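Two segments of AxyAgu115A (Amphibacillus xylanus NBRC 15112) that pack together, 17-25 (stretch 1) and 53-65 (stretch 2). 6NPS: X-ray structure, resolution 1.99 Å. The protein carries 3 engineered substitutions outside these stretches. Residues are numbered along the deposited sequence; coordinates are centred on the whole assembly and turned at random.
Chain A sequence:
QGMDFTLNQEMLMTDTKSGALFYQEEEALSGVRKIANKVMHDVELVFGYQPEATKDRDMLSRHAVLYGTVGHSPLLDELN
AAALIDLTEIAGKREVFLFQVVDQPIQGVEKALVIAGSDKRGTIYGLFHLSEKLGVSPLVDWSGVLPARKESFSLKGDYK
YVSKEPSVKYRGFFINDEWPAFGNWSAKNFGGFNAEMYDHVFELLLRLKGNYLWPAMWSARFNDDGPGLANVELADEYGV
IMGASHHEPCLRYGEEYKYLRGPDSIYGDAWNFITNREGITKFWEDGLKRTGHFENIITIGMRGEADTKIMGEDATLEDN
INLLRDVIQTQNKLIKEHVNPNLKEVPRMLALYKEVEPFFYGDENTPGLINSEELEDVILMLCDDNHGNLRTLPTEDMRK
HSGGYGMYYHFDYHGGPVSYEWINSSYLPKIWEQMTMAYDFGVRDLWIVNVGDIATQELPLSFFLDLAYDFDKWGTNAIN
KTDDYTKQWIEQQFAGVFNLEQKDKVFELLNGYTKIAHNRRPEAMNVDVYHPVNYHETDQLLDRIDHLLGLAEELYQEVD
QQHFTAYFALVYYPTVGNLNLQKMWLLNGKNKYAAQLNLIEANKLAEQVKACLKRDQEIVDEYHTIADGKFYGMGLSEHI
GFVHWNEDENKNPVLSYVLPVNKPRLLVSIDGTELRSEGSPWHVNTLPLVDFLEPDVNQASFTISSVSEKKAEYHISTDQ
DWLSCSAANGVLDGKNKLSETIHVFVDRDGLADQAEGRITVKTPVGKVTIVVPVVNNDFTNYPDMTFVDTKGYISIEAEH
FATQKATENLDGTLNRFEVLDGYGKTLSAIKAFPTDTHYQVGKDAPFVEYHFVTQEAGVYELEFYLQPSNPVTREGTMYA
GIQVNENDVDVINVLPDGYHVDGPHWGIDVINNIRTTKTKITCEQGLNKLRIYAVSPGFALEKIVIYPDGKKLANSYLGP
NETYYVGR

Stretch 1 (17-25) KSGALFYQE
Stretch 2 53-65: ATKDRDMLSRHAV

Stretch 1 bends at Leu21 and Phe22; Ala20 pairs in parallel with Leu60, Phe22 pairs in parallel with both Ala53 and Val65, and Tyr23 pairs in parallel with Thr54. The contact buries 990 Å² summed over the two sides. The backbone sets the register. At the Ala20-Leu60 pair, Ala20 N donates to Met59 O (2.7 Å), and Ser61 N donates to Ala20 O (2.7 Å). The chain then turns its corner, where Leu21 takes phi/psi of -77/-48, and a matching corner at Arg62 and His63 keeps the partner alongside. Beyond it, Val65 N donates to Leu21 O (2.9 Å), while Tyr23 N returns a weak bond to Val65 O (3.3 Å). Residues 53-54 complete the ladder: Thr54 N to Phe22 O (2.9 Å) and Gln24 N to Thr54 O (2.8 Å).

Gly19, at phi/psi 168/-173, lies where its CA comes 3.3 Å from Met59 O. An ideal CB there would sit 2.4 Å from Leu60 O, so the close approach requires glycine. Before it, Ser18 points toward the partner in the p rotamer, which brings its OG 3.0 Å from Arg62 N to accept that hydrogen bond as the partner chain turns. Ser61, with chi1 off-well at 149°, turns its own OG back to donate to His63 O (2.8 Å), tying down the same corner.

The small methyl of Ala20 fits against Thr54, Ala20 CB to Thr54 CG2 being 3.6 Å. Leu21 starts away from the partner, but its t, p rotamer carries CD1 back to 4.1 Å from Val65 CG2. Phe22 is m with chi2 77°, presenting a ring face to Val65, whose CB stands 4.1 Å from the ring centroid, 17° off the normal; Val65, chi1 t, also places CG1 3.6 Å from Phe22 CE2. Leucine, phenylalanine and valine, all buried, suit this apolar patch, where their side chains pack on one another.

Tyr23 is t with chi2 59°, extending its ring along 54-57 and bringing OH to 3.0 Å from Arg57 NH1 and 3.0 Å from the oxygen of water 2. Its CB meets Leu60 CD2 at 3.7 Å; Leu60 is m, t, its CB leading away while its end comes nearer. A tyrosine suits this site because its body packs in the interior and its hydroxyl reaches polar company.

Thr54, chi1 t, accepts from Asp56 N at OG1 (3.1 Å), and Asp56 OD1 accepts from Asp58 N (2.7 Å), bracing the turn into the 3-10 segment 57-59. Partly exposed Gln24, t, t, points toward the partner and lays NE2 3.7 Å from Ala53 CB, and water 3 donates to its OE1 (3.3 Å from the water oxygen).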

ATOM      1  N   LYS A  17      47.912 -13.311  58.427  1.00 56.74           N
ATOM      2  CA  LYS A  17      46.661 -13.830  58.959  1.00 57.35           C
ATOM      3  C   LYS A  17      46.891 -14.618  60.251  1.00 58.90           C
ATOM      4  O   LYS A  17      47.984 -15.130  60.522  1.00 56.57           O
ATOM      5  CB  LYS A  17      45.946 -14.691  57.923  1.00 57.47           C
ATOM      6  CG  LYS A  17      46.584 -16.022  57.632  1.00 64.11           C
ATOM      7  CD  LYS A  17      45.565 -16.889  56.917  1.00 66.39           C
ATOM      8  CE  LYS A  17      46.205 -17.951  56.040  1.00 71.15           C
ATOM      9  NZ  LYS A  17      45.162 -18.512  55.105  1.00 69.84           N
ATOM     10  N   SER A  18      45.843 -14.670  61.078  1.00 58.94           N
ATOM     11  CA  SER A  18      45.860 -15.408  62.334  1.00 58.81           C
ATOM     12  C   SER A  18      45.230 -16.794  62.219  1.00 59.93           C
ATOM     13  O   SER A  18      45.433 -17.626  63.104  1.00 62.05           O
ATOM     14  CB  SER A  18      45.132 -14.620  63.424  1.00 57.98           C
ATOM     15  OG  SER A  18      43.759 -14.407  63.103  1.00 52.06           O
ATOM     16  N   GLY A  19      44.489 -17.062  61.154  1.00 56.57           N
ATOM     17  CA  GLY A  19      43.896 -18.369  60.984  1.00 55.08           C
ATOM     18  C   GLY A  19      42.886 -18.328  59.862  1.00 54.08           C
ATOM     19  O   GLY A  19      42.754 -17.324  59.153  1.00 53.26           O
ATOM     20  N   ALA A  20      42.178 -19.437  59.716  1.00 48.12           N
ATOM     21  CA  ALA A  20      41.195 -19.548  58.665  1.00 47.74           C
ATOM     22  C   ALA A  20      39.968 -18.711  58.996  1.00 48.31           C
ATOM     23  O   ALA A  20      39.573 -18.574  60.156  1.00 46.99           O
ATOM     24  CB  ALA A  20      40.794 -21.018  58.463  1.00 47.82           C
ATOM     25  N   LEU A  21      39.358 -18.159  57.951  1.00 42.55           N
ATOM     26  CA  LEU A  21      38.212 -17.278  58.127  1.00 45.46           C
ATOM     27  C   LEU A  21      36.927 -18.053  58.423  1.00 47.56           C
ATOM     28  O   LEU A  21      36.174 -17.692  59.335  1.00 49.27           O
ATOM     29  CB  LEU A  21      38.024 -16.433  56.872  1.00 39.79           C
ATOM     30  CG  LEU A  21      36.786 -15.551  56.920  1.00 44.52           C
ATOM     31  CD1 LEU A  21      36.952 -14.512  58.077  1.00 45.40           C
ATOM     32  CD2 LEU A  21      36.600 -14.884  55.564  1.00 45.71           C
ATOM     33  N   PHE A  22      36.645 -19.094  57.638  1.00 42.53           N
ATOM     34  CA  PHE A  22      35.391 -19.839  57.720  1.00 42.84           C
ATOM     35  C   PHE A  22      35.610 -21.122  58.500  1.00 45.79           C
ATOM     36  O   PHE A  22      36.655 -21.768  58.381  1.00 46.63           O
ATOM     37  CB  PHE A  22      34.840 -20.208  56.340  1.00 42.51           C
ATOM     38  CG  PHE A  22      34.165 -19.069  55.634  1.00 44.96           C
ATOM     39  CD1 PHE A  22      34.911 -18.089  55.028  1.00 40.80           C
ATOM     40  CD2 PHE A  22      32.776 -18.981  55.582  1.00 49.00           C
ATOM     41  CE1 PHE A  22      34.307 -17.044  54.357  1.00 37.65           C
ATOM     42  CE2 PHE A  22      32.156 -17.920  54.912  1.00 45.12           C
ATOM     43  CZ  PHE A  22      32.933 -16.941  54.323  1.00 40.25           C
ATOM     44  N   TYR A  23      34.607 -21.490  59.283  1.00 43.65           N
ATOM     45  CA  TYR A  23      34.621 -22.724  60.046  1.00 42.43           C
ATOM     46  C   TYR A  23      33.740 -23.735  59.328  1.00 46.84           C
ATOM     47  O   TYR A  23      32.676 -23.377  58.815  1.00 46.88           O
ATOM     48  CB  TYR A  23      34.114 -22.473  61.456  1.00 43.17           C
ATOM     49  CG  TYR A  23      34.047 -23.733  62.307  1.00 44.74           C
ATOM     50  CD1 TYR A  23      35.182 -24.493  62.543  1.00 47.97           C
ATOM     51  CD2 TYR A  23      32.842 -24.160  62.845  1.00 48.36           C
ATOM     52  CE1 TYR A  23      35.131 -25.660  63.316  1.00 51.89           C
ATOM     53  CE2 TYR A  23      32.781 -25.332  63.646  1.00 54.39           C
ATOM     54  CZ  TYR A  23      33.924 -26.068  63.862  1.00 56.85           C
ATOM     55  OH  TYR A  23      33.845 -27.206  64.634  1.00 64.07           O
ATOM     56  N   GLN A  24      34.183 -24.988  59.262  1.00 47.34           N
ATOM     57  CA  GLN A  24      33.469 -26.001  58.496  1.00 52.72           C
ATOM     58  C   GLN A  24      33.095 -27.167  59.408  1.00 53.03           C
ATOM     59  O   GLN A  24      33.939 -27.659  60.173  1.00 53.80           O
ATOM     60  CB  GLN A  24      34.339 -26.492  57.336  1.00 62.99           C
ATOM     61  CG  GLN A  24      33.577 -26.966  56.118  1.00 75.78           C
ATOM     62  CD  GLN A  24      34.487 -27.123  54.901  1.00 85.23           C
ATOM     63  OE1 GLN A  24      35.223 -28.110  54.794  1.00 90.77           O
ATOM     64  NE2 GLN A  24      34.453 -26.145  53.991  1.00 81.60           N
ATOM     65  N   GLU A  25      31.840 -27.607  59.344  1.00 48.98           N
ATOM     66  CA  GLU A  25      31.398 -28.722  60.172  1.00 58.83           C
ATOM     67  C   GLU A  25      31.078 -29.929  59.302  1.00 57.87           C
ATOM     68  O   GLU A  25      30.449 -29.800  58.245  1.00 56.43           O
ATOM     69  CB  GLU A  25      30.167 -28.356  61.016  1.00 63.68           C
ATOM     70  CG  GLU A  25      30.450 -27.396  62.161  1.00 68.80           C
ATOM     71  CD  GLU A  25      29.201 -27.087  63.000  1.00 67.00           C
ATOM     72  OE1 GLU A  25      29.196 -27.400  64.219  1.00 60.66           O
ATOM     73  OE2 GLU A  25      28.233 -26.521  62.434  1.00 60.24           O
ATOM     74  N   ALA A  53      38.792 -22.077  54.763  1.00 52.68           N
ATOM     75  CA  ALA A  53      37.931 -22.738  55.731  1.00 49.44           C
ATOM     76  C   ALA A  53      38.731 -23.784  56.490  1.00 50.21           C
ATOM     77  O   ALA A  53      39.704 -24.338  55.973  1.00 54.79           O
ATOM     78  CB  ALA A  53      36.722 -23.406  55.047  1.00 53.58           C
ATOM     79  N   THR A  54      38.342 -24.043  57.731  1.00 44.98           N
ATOM     80  CA  THR A  54      38.994 -25.092  58.500  1.00 52.43           C
ATOM     81  C   THR A  54      37.956 -25.873  59.288  1.00 54.06           C
ATOM     82  O   THR A  54      36.897 -25.346  59.634  1.00 53.65           O
ATOM     83  CB  THR A  54      40.052 -24.550  59.462  1.00 52.50           C
ATOM     84  OG1 THR A  54      40.707 -25.650  60.112  1.00 53.58           O
ATOM     85  CG2 THR A  54      39.416 -23.665  60.503  1.00 52.84           C
ATOM     86  N   LYS A  55      38.262 -27.146  59.551  1.00 60.48           N
ATOM     87  CA  LYS A  55      37.457 -27.949  60.459  1.00 66.88           C
ATOM     88  C   LYS A  55      37.988 -27.940  61.884  1.00 67.83           C
ATOM     89  O   LYS A  55      37.288 -28.398  62.791  1.00 71.77           O
ATOM     90  CB  LYS A  55      37.376 -29.395  59.958  1.00 73.30           C
ATOM     91  CG  LYS A  55      36.852 -29.513  58.548  1.00 80.28           C
ATOM     92  CD  LYS A  55      37.187 -30.873  57.948  1.00 90.59           C
ATOM     93  CE  LYS A  55      37.387 -30.785  56.435  1.00 97.64           C
ATOM     94  NZ  LYS A  55      37.888 -32.070  55.858  1.00102.34           N
ATOM     95  N   ASP A  56      39.192 -27.427  62.109  1.00 65.75           N
ATOM     96  CA  ASP A  56      39.793 -27.380  63.438  1.00 65.38           C
ATOM     97  C   ASP A  56      39.521 -26.008  64.047  1.00 64.51           C
ATOM     98  O   ASP A  56      39.911 -24.977  63.476  1.00 63.93           O
ATOM     99  CB  ASP A  56      41.293 -27.666  63.351  1.00 68.35           C
ATOM    100  CG  ASP A  56      41.977 -27.733  64.718  1.00 80.46           C
ATOM    101  OD1 ASP A  56      41.553 -27.021  65.655  1.00 83.66           O
ATOM    102  OD2 ASP A  56      42.958 -28.498  64.856  1.00 86.61           O
ATOM    103  N   ARG A  57      38.861 -25.982  65.177  1.00 58.32           N
ATOM    104  CA  ARG A  57      38.547 -24.723  65.799  1.00 61.45           C
ATOM    105  C   ARG A  57      39.749 -23.925  66.266  1.00 63.11           C
ATOM    106  O   ARG A  57      39.692 -22.737  66.382  1.00 60.87           O
ATOM    107  CB  ARG A  57      37.582 -24.904  66.932  1.00 64.54           C
ATOM    108  CG  ARG A  57      36.192 -25.157  66.466  1.00 63.80           C
ATOM    109  CD  ARG A  57      35.571 -26.298  67.198  1.00 71.91           C
ATOM    110  NE  ARG A  57      34.775 -25.795  68.277  1.00 76.57           N
ATOM    111  CZ  ARG A  57      33.478 -25.948  68.360  1.00 71.61           C
ATOM    112  NH1 ARG A  57      32.851 -26.575  67.429  1.00 65.28           N
ATOM    113  NH2 ARG A  57      32.834 -25.481  69.384  1.00 70.53           N
ATOM    114  N   ASP A  58      40.816 -24.588  66.606  1.00 62.15           N
ATOM    115  CA  ASP A  58      42.003 -23.834  66.984  1.00 70.03           C
ATOM    116  C   ASP A  58      42.692 -23.177  65.799  1.00 57.63           C
ATOM    117  O   ASP A  58      43.627 -22.401  66.001  1.00 67.23           O
ATOM    118  CB  ASP A  58      42.974 -24.742  67.716  1.00 80.22           C
ATOM    119  CG  ASP A  58      42.568 -24.967  69.149  1.00 96.18           C
ATOM    120  OD1 ASP A  58      42.322 -23.958  69.851  1.00 99.35           O
ATOM    121  OD2 ASP A  58      42.506 -26.142  69.576  1.00103.91           O
ATOM    122  N   MET A  59      42.232 -23.456  64.585  1.00 55.59           N
ATOM    123  CA  MET A  59      42.828 -22.871  63.385  1.00 61.49           C
ATOM    124  C   MET A  59      42.057 -21.667  62.835  1.00 55.44           C
ATOM    125  O   MET A  59      42.383 -21.156  61.763  1.00 51.20           O
ATOM    126  CB  MET A  59      42.981 -23.935  62.295  1.00 66.06           C
ATOM    127  CG  MET A  59      43.590 -25.239  62.781  1.00 79.86           C
ATOM    128  SD  MET A  59      45.389 -25.252  62.670  1.00 98.31           S
ATOM    129  CE  MET A  59      45.620 -25.141  60.897  1.00 97.24           C
ATOM    130  N   LEU A  60      41.038 -21.217  63.561  1.00 51.79           N
ATOM    131  CA  LEU A  60      40.210 -20.114  63.106  1.00 51.29           C
ATOM    132  C   LEU A  60      40.941 -18.792  63.326  1.00 50.09           C
ATOM    133  O   LEU A  60      41.838 -18.678  64.165  1.00 52.13           O
ATOM    134  CB  LEU A  60      38.881 -20.106  63.857  1.00 48.55           C
ATOM    135  CG  LEU A  60      37.923 -21.241  63.499  1.00 50.63           C
ATOM    136  CD1 LEU A  60      36.707 -21.256  64.433  1.00 47.35           C
ATOM    137  CD2 LEU A  60      37.491 -20.982  62.049  1.00 47.68           C
ATOM    138  N   SER A  61      40.524 -17.794  62.570  1.00 48.18           N
ATOM    139  CA  SER A  61      41.057 -16.456  62.749  1.00 56.46           C
ATOM    140  C   SER A  61      40.443 -15.818  63.998  1.00 51.40           C
ATOM    141  O   SER A  61      39.379 -16.225  64.474  1.00 52.75           O
ATOM    142  CB  SER A  61      40.766 -15.634  61.485  1.00 58.04           C
ATOM    143  OG  SER A  61      40.592 -14.257  61.759  1.00 66.42           O
ATOM    144  N   ARG A  62      41.128 -14.813  64.544  1.00 50.87           N
ATOM    145  CA  ARG A  62      40.547 -14.070  65.663  1.00 53.34           C
ATOM    146  C   ARG A  62      39.151 -13.527  65.345  1.00 49.51           C
ATOM    147  O   ARG A  62      38.309 -13.464  66.246  1.00 50.05           O
ATOM    148  CB  ARG A  62      41.484 -12.940  66.084  1.00 64.45           C
ATOM    149  CG  ARG A  62      42.802 -13.444  66.651  1.00 80.58           C
ATOM    150  CD  ARG A  62      43.958 -12.535  66.249  1.00 92.54           C
ATOM    151  NE  ARG A  62      45.230 -13.246  66.104  1.00100.99           N
ATOM    152  CZ  ARG A  62      46.209 -13.263  67.002  1.00106.84           C
ATOM    153  NH1 ARG A  62      46.085 -12.604  68.143  1.00107.59           N
ATOM    154  NH2 ARG A  62      47.324 -13.940  66.748  1.00110.92           N
ATOM    155  N   HIS A  63      38.870 -13.168  64.084  1.00 46.89           N
ATOM    156  CA  HIS A  63      37.519 -12.833  63.617  1.00 44.91           C
ATOM    157  C   HIS A  63      37.111 -13.882  62.591  1.00 49.09           C
ATOM    158  O   HIS A  63      37.795 -14.058  61.572  1.00 46.91           O
ATOM    159  CB  HIS A  63      37.440 -11.427  62.994  1.00 45.36           C
ATOM    160  CG  HIS A  63      37.768 -10.316  63.949  1.00 51.29           C
ATOM    161  ND1 HIS A  63      37.439  -8.998  63.704  1.00 55.34           N
ATOM    162  CD2 HIS A  63      38.391 -10.327  65.151  1.00 56.58           C
ATOM    163  CE1 HIS A  63      37.859  -8.244  64.708  1.00 55.69           C
ATOM    164  NE2 HIS A  63      38.441  -9.026  65.599  1.00 56.28           N
ATOM    165  N   ALA A  64      35.994 -14.565  62.847  1.00 42.75           N
ATOM    166  CA  ALA A  64      35.648 -15.760  62.097  1.00 41.81           C
ATOM    167  C   ALA A  64      34.192 -15.688  61.665  1.00 44.51           C
ATOM    168  O   ALA A  64      33.386 -14.965  62.254  1.00 43.12           O
ATOM    169  CB  ALA A  64      35.913 -17.031  62.941  1.00 43.25           C
ATOM    170  N   VAL A  65      33.862 -16.434  60.608  1.00 42.33           N
ATOM    171  CA  VAL A  65      32.504 -16.543  60.090  1.00 37.88           C
ATOM    172  C   VAL A  65      32.027 -17.944  60.463  1.00 43.19           C
ATOM    173  O   VAL A  65      32.676 -18.934  60.109  1.00 40.90           O
ATOM    174  CB  VAL A  65      32.444 -16.316  58.572  1.00 37.01           C
ATOM    175  CG1 VAL A  65      31.052 -16.638  58.050  1.00 38.57           C
ATOM    176  CG2 VAL A  65      32.863 -14.849  58.191  1.00 39.64           C
TER
HETATM  177  O   HOH W   1      44.697 -20.018  64.529  1.00 57.96           O
HETATM  178  O   HOH W   2      35.649 -29.325  65.730  1.00 79.62           O
HETATM  179  O   HOH W   3      38.360 -27.132  54.833  1.00 73.32           O